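Local coordinates for alpha-1,2-mannosidase (Bacteroides thetaiotaomicron, PDB 2WW2), which hydrolyses alpha-mannosides with inversion of configuration, as a calcium-dependent glycoside hydrolase of family 92 from a human gut symbiont, at residues 389-393 with 460-465; 455-460 with 474-478. The contacts are given in a common frame with arbitrary orientation. Numbering follows the deposited sequence.

Contact 1 (389-393 with 460-465); sequences VDAWM and RFAESL
Two neighbouring helices that run in nearly the same direction can be joined largely by aromatic and apolar side chains, without a hydrogen bond between them, as 389-393 against 460-465 illustrates. Both segments are helical; their axes approach to 10.5 Å and cross at 34°, with Val389 and Phe461 in register (CA to CA 6.1 Å). Val389, chi1 t, lays CG2 against Phe461 CB at 3.7 Å. One turn on, Trp392 (chi1 t, chi2 -90°) offers a face of its indole to the edge of Phe461, itself chi1 t: a T-shaped stack, planes at 72°, five-membered ring to phenyl centroid 4.7 Å, Trp392 CD2 to Phe461 CE1 3.4 Å. Leu465 CD2 reaches Trp392 CZ2 at 4.1 Å. Met393, chi1 and chi2 m with chi3 t, extends across so that its CE lies 3.4 Å from Arg460 O and 3.6 Å from Ser464 OG, the hydroxyl that donates to Phe461 O within its own turn (2.9 Å). Met393 CG meets Arg460 NH2 at 3.7 Å; Arg460 NH2 also hydrogen-bonds to Gly648 O. In the catalytic domain, helix 401-413 packs beside this pair: Met408 touches both Val389 and Phe461, and Ala401 touches Trp392 and Leu465.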
loop_
_atom_site.group_PDB
_atom_site.type_symbol
_atom_site.label_atom_id
_atom_site.label_comp_id
_atom_site.label_asym_id
_atom_site.label_seq_id
_atom_site.Cartn_x
_atom_site.Cartn_y
_atom_site.Cartn_z
ATOM N N VAL A 389 23.631 32.989 -8.648
ATOM C CA VAL A 389 24.226 32.586 -9.939
ATOM C C VAL A 389 23.177 32.523 -11.058
ATOM O O VAL A 389 23.425 32.946 -12.200
ATOM C CB VAL A 389 24.955 31.246 -9.803
ATOM C CG1 VAL A 389 25.420 30.759 -11.187
ATOM C CG2 VAL A 389 26.148 31.413 -8.824
ATOM N N ASP A 390 21.997 32.010 -10.735
ATOM C CA ASP A 390 20.934 31.972 -11.735
ATOM C C ASP A 390 20.670 33.391 -12.249
ATOM O O ASP A 390 20.553 33.619 -13.478
ATOM C CB ASP A 390 19.650 31.343 -11.174
ATOM C CG ASP A 390 18.571 31.187 -12.239
ATOM O OD1 ASP A 390 18.820 30.461 -13.238
ATOM O OD2 ASP A 390 17.482 31.797 -12.090
ATOM N N ALA A 391 20.591 34.351 -11.321
ATOM C CA ALA A 391 20.349 35.749 -11.701
ATOM C C ALA A 391 21.504 36.274 -12.531
ATOM O O ALA A 391 21.300 36.877 -13.585
ATOM C CB ALA A 391 20.145 36.619 -10.468
ATOM N N TRP A 392 22.722 36.008 -12.078
ATOM C CA TRP A 392 23.907 36.523 -12.758
ATOM C C TRP A 392 23.953 36.055 -14.211
ATOM O O TRP A 392 24.302 36.831 -15.113
ATOM C CB TRP A 392 25.162 36.066 -12.018
ATOM C CG TRP A 392 26.418 36.769 -12.459
ATOM C CD1 TRP A 392 27.266 36.382 -13.453
ATOM C CD2 TRP A 392 26.966 37.975 -11.911
ATOM N NE1 TRP A 392 28.313 37.268 -13.556
ATOM C CE2 TRP A 392 28.153 38.253 -12.616
ATOM C CE3 TRP A 392 26.573 38.838 -10.885
ATOM C CZ2 TRP A 392 28.942 39.382 -12.347
ATOM C CZ3 TRP A 392 27.360 39.956 -10.610
ATOM C CH2 TRP A 392 28.531 40.210 -11.335
ATOM N N MET A 393 23.606 34.788 -14.437
ATOM C CA MET A 393 23.735 34.219 -15.776
ATOM C C MET A 393 22.634 34.713 -16.698
ATOM O O MET A 393 22.676 34.477 -17.903
ATOM C CB MET A 393 23.745 32.699 -15.727
ATOM C CG MET A 393 24.915 32.141 -14.937
ATOM S SD MET A 393 26.499 32.797 -15.495
ATOM C CE MET A 393 27.553 32.187 -14.208
ATOM N N ARG A 460 30.417 27.603 -12.236
ATOM C CA ARG A 460 29.883 28.369 -13.354
ATOM C C ARG A 460 30.160 29.855 -13.148
ATOM O O ARG A 460 30.547 30.553 -14.083
ATOM C CB ARG A 460 28.375 28.139 -13.460
ATOM C CG ARG A 460 28.003 26.744 -13.995
ATOM C CD ARG A 460 27.904 26.826 -15.513
ATOM N NE ARG A 460 26.792 27.709 -15.810
ATOM C CZ ARG A 460 26.587 28.372 -16.942
ATOM N NH1 ARG A 460 27.446 28.279 -17.972
ATOM N NH2 ARG A 460 25.501 29.132 -17.029
ATOM N N PHE A 461 29.897 30.330 -11.928
ATOM C CA PHE A 461 30.081 31.731 -11.567
ATOM C C PHE A 461 31.529 32.134 -11.722
ATOM O O PHE A 461 31.823 33.127 -12.407
ATOM C CB PHE A 461 29.570 32.013 -10.139
ATOM C CG PHE A 461 29.512 33.477 -9.785
ATOM C CD1 PHE A 461 28.515 34.301 -10.309
ATOM C CD2 PHE A 461 30.439 34.032 -8.904
ATOM C CE1 PHE A 461 28.462 35.649 -9.979
ATOM C CE2 PHE A 461 30.386 35.367 -8.567
ATOM C CZ PHE A 461 29.409 36.190 -9.113
ATOM N N ALA A 462 32.437 31.363 -11.124
ATOM C CA ALA A 462 33.857 31.687 -11.205
ATOM C C ALA A 462 34.305 31.700 -12.669
ATOM O O ALA A 462 35.058 32.575 -13.086
ATOM C CB ALA A 462 34.689 30.694 -10.424
ATOM N N GLU A 463 33.853 30.713 -13.439
ATOM C CA GLU A 463 34.275 30.622 -14.846
ATOM C C GLU A 463 33.874 31.882 -15.614
ATOM O O GLU A 463 34.655 32.410 -16.416
ATOM C CB GLU A 463 33.684 29.369 -15.516
ATOM C CG GLU A 463 34.281 29.109 -16.884
ATOM C CD GLU A 463 33.952 27.733 -17.427
ATOM O OE1 GLU A 463 32.761 27.388 -17.454
ATOM O OE2 GLU A 463 34.904 27.016 -17.823
ATOM N N SER A 464 32.662 32.372 -15.359
ATOM C CA SER A 464 32.159 33.570 -16.039
ATOM C C SER A 464 32.928 34.844 -15.659
ATOM O O SER A 464 32.864 35.838 -16.380
ATOM C CB SER A 464 30.648 33.752 -15.823
ATOM O OG SER A 464 30.385 34.396 -14.585
ATOM N N LEU A 465 33.671 34.814 -14.548
ATOM C CA LEU A 465 34.508 35.958 -14.154
ATOM C C LEU A 465 35.919 35.849 -14.722
ATOM O O LEU A 465 36.728 36.779 -14.587
ATOM C CB LEU A 465 34.599 36.076 -12.626
ATOM C CG LEU A 465 33.303 36.114 -11.812
ATOM C CD1 LEU A 465 33.618 36.364 -10.327
ATOM C CD2 LEU A 465 32.348 37.175 -12.349
#

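Contact 2 (455-460 with 474-478); sequences DWCIAR and YYQKA
This contact joins two consecutive helices linked by a short turn, 444-465 and 468-475; the chain folds back, and the end of the second lies against the C-terminal half of the first. It illustrates how alanines, here Ala459 and Ala478, let backbones approach. Segment 455-460 is regular helix. Segment 474-478 is helical through Tyr475, after which 476-478 keep helical phi/psi without the regular bonds. The register runs in opposing order, although the segments lie steeply across each other: Ala459 matches Tyr474 and Trp456 matches Ala478, each pair 4.8 Å apart CA to CA, and 454 Å² is buried without a direct hydrogen bond across. Tyr474 (chi1 -85°, chi2 -93°) receives Ile458 CG2 over one ring face, a CH-pi contact 3.7 Å from the centroid, and its CB meets Ala459 CB at 3.6 Å. Asp455 OD1 lies at the ring edge, 3.4 Å from Tyr474 CE1, while the phenol bonds to Thr412. Tyr475 (chi1 -83°, chi2 -53°) takes Ala459 CB over its own face, 3.4 Å from the centroid and 9° off the normal, so the one methyl serves both tyrosines. The Tyr475 hydroxyl bonds to Glu463, and its OH is 3.5 Å from Arg460 CD. Lys477 stretches past Asp455, whose OD1 forms a salt bridge with Arg424 and whose OD2 hydrogen-bonds to Tyr430, toward its salt bridge with Asp431. Ala478 CB rests 3.9 Å from Trp456 CB. A water bridges the segments, donating to Asp455 OD1 at 3.0 Å and accepting from Lys477 NZ at 2.7 Å.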
loop_
_atom_site.group_PDB
_atom_site.type_symbol
_atom_site.label_atom_id
_atom_site.label_comp_id
_atom_site.label_asym_id
_atom_site.label_seq_id
_atom_site.Cartn_x
_atom_site.Cartn_y
_atom_site.Cartn_z
ATOM N N ASP A 455 28.037 23.527 -5.735
ATOM C CA ASP A 455 29.411 23.631 -6.189
ATOM C C ASP A 455 29.471 23.827 -7.709
ATOM O O ASP A 455 30.309 24.582 -8.219
ATOM C CB ASP A 455 30.215 22.403 -5.746
ATOM C CG ASP A 455 30.452 22.384 -4.247
ATOM O OD1 ASP A 455 30.461 23.489 -3.637
ATOM O OD2 ASP A 455 30.647 21.281 -3.676
ATOM N N TRP A 456 28.598 23.140 -8.440
ATOM C CA TRP A 456 28.484 23.398 -9.883
ATOM C C TRP A 456 28.126 24.884 -10.119
ATOM O O TRP A 456 28.726 25.548 -10.977
ATOM C CB TRP A 456 27.469 22.433 -10.530
ATOM C CG TRP A 456 27.159 22.768 -11.953
ATOM C CD1 TRP A 456 27.814 22.323 -13.072
ATOM C CD2 TRP A 456 26.123 23.637 -12.411
ATOM N NE1 TRP A 456 27.243 22.868 -14.206
ATOM C CE2 TRP A 456 26.196 23.671 -13.824
ATOM C CE3 TRP A 456 25.124 24.374 -11.767
ATOM C CZ2 TRP A 456 25.321 24.427 -14.600
ATOM C CZ3 TRP A 456 24.251 25.123 -12.537
ATOM C CH2 TRP A 456 24.362 25.152 -13.941
ATOM N N CYS A 457 27.183 25.433 -9.348
ATOM C CA CYS A 457 26.835 26.865 -9.523
ATOM C C CYS A 457 28.053 27.767 -9.300
ATOM O O CYS A 457 28.270 28.726 -10.041
ATOM C CB CYS A 457 25.736 27.312 -8.553
ATOM S SG CYS A 457 24.141 26.600 -8.886
ATOM N N ILE A 458 28.837 27.473 -8.265
ATOM C CA ILE A 458 30.009 28.306 -7.970
ATOM C C ILE A 458 31.045 28.187 -9.078
ATOM O O ILE A 458 31.683 29.185 -9.452
ATOM C CB ILE A 458 30.634 27.973 -6.592
ATOM C CG1 ILE A 458 29.651 28.384 -5.487
ATOM C CG2 ILE A 458 32.006 28.679 -6.419
ATOM C CD1 ILE A 458 30.030 27.814 -4.085
ATOM N N ALA A 459 31.203 26.980 -9.620
ATOM C CA ALA A 459 32.144 26.797 -10.732
ATOM C C ALA A 459 31.707 27.650 -11.932
ATOM O O ALA A 459 32.524 28.317 -12.584
ATOM C CB ALA A 459 32.229 25.333 -11.131
ATOM N N ARG A 460 30.417 27.603 -12.236
ATOM C CA ARG A 460 29.883 28.369 -13.354
ATOM C C ARG A 460 30.160 29.855 -13.148
ATOM O O ARG A 460 30.547 30.553 -14.083
ATOM C CB ARG A 460 28.375 28.139 -13.460
ATOM C CG ARG A 460 28.003 26.744 -13.995
ATOM C CD ARG A 460 27.904 26.826 -15.513
ATOM N NE ARG A 460 26.792 27.709 -15.810
ATOM C CZ ARG A 460 26.587 28.372 -16.942
ATOM N NH1 ARG A 460 27.446 28.279 -17.972
ATOM N NH2 ARG A 460 25.501 29.132 -17.029
ATOM N N TYR A 474 35.975 23.857 -8.422
ATOM C CA TYR A 474 34.589 23.595 -8.102
ATOM C C TYR A 474 33.932 22.617 -9.066
ATOM O O TYR A 474 33.093 21.817 -8.652
ATOM C CB TYR A 474 33.796 24.910 -7.925
ATOM C CG TYR A 474 33.943 25.438 -6.516
ATOM C CD1 TYR A 474 33.011 25.109 -5.535
ATOM C CD2 TYR A 474 35.037 26.228 -6.151
ATOM C CE1 TYR A 474 33.151 25.552 -4.233
ATOM C CE2 TYR A 474 35.189 26.670 -4.843
ATOM C CZ TYR A 474 34.246 26.317 -3.894
ATOM O OH TYR A 474 34.372 26.760 -2.603
ATOM N N TYR A 475 34.315 22.667 -10.340
ATOM C CA TYR A 475 33.840 21.689 -11.309
ATOM C C TYR A 475 34.248 20.276 -10.888
ATOM O O TYR A 475 33.529 19.310 -11.155
ATOM C CB TYR A 475 34.356 22.006 -12.724
ATOM C CG TYR A 475 33.531 23.052 -13.466
ATOM C CD1 TYR A 475 32.154 22.908 -13.592
ATOM C CD2 TYR A 475 34.139 24.151 -14.079
ATOM C CE1 TYR A 475 31.395 23.836 -14.287
ATOM C CE2 TYR A 475 33.388 25.094 -14.770
ATOM C CZ TYR A 475 32.024 24.924 -14.880
ATOM O OH TYR A 475 31.260 25.846 -15.554
ATOM N N GLN A 476 35.379 20.163 -10.198
ATOM C CA GLN A 476 35.809 18.861 -9.686
ATOM C C GLN A 476 34.827 18.282 -8.675
ATOM O O GLN A 476 34.804 17.075 -8.462
ATOM C CB GLN A 476 37.212 18.935 -9.070
ATOM N N LYS A 477 34.000 19.125 -8.058
ATOM C CA LYS A 477 33.040 18.633 -7.068
ATOM C C LYS A 477 31.637 18.414 -7.652
ATOM O O LYS A 477 30.804 17.717 -7.055
ATOM C CB LYS A 477 32.972 19.585 -5.870
ATOM C CG LYS A 477 34.334 19.924 -5.246
ATOM C CD LYS A 477 34.136 21.002 -4.159
ATOM C CE LYS A 477 35.455 21.633 -3.708
ATOM N NZ LYS A 477 35.278 22.326 -2.403
ATOM N N ALA A 478 31.380 19.008 -8.813
ATOM C CA ALA A 478 30.082 18.908 -9.472
ATOM C C ALA A 478 29.600 17.463 -9.637
ATOM O O ALA A 478 28.410 17.198 -9.508
ATOM C CB ALA A 478 30.104 19.635 -10.837
HETATM O O HOH W 1 32.803 23.371 -1.821
#

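How the contacts relate
Helix 444-465 is common to both contacts, whose centres lie 11 Å apart: its C-terminal turns meet helix 383-393 in contact 1, and its preceding turns meet the end of helix 468-475 in contact 2. Along the chain the order is 389-393, 455-460, 460-465, 474-478, so the contacts cross. Arg460 belongs to both. Direct links tie them further: Glu463 OE1 lies 2.9 Å from Tyr475 OH, a probable hydrogen bond, and Val389 CG2 packs 3.6 Å from Cys457 O. The general lesson is that one long helix can bind a sequence-distant helix and the helix that follows it in the chain at once, an arrangement consistent with the (alpha/alpha)6 barrel of GH92 catalytic domains.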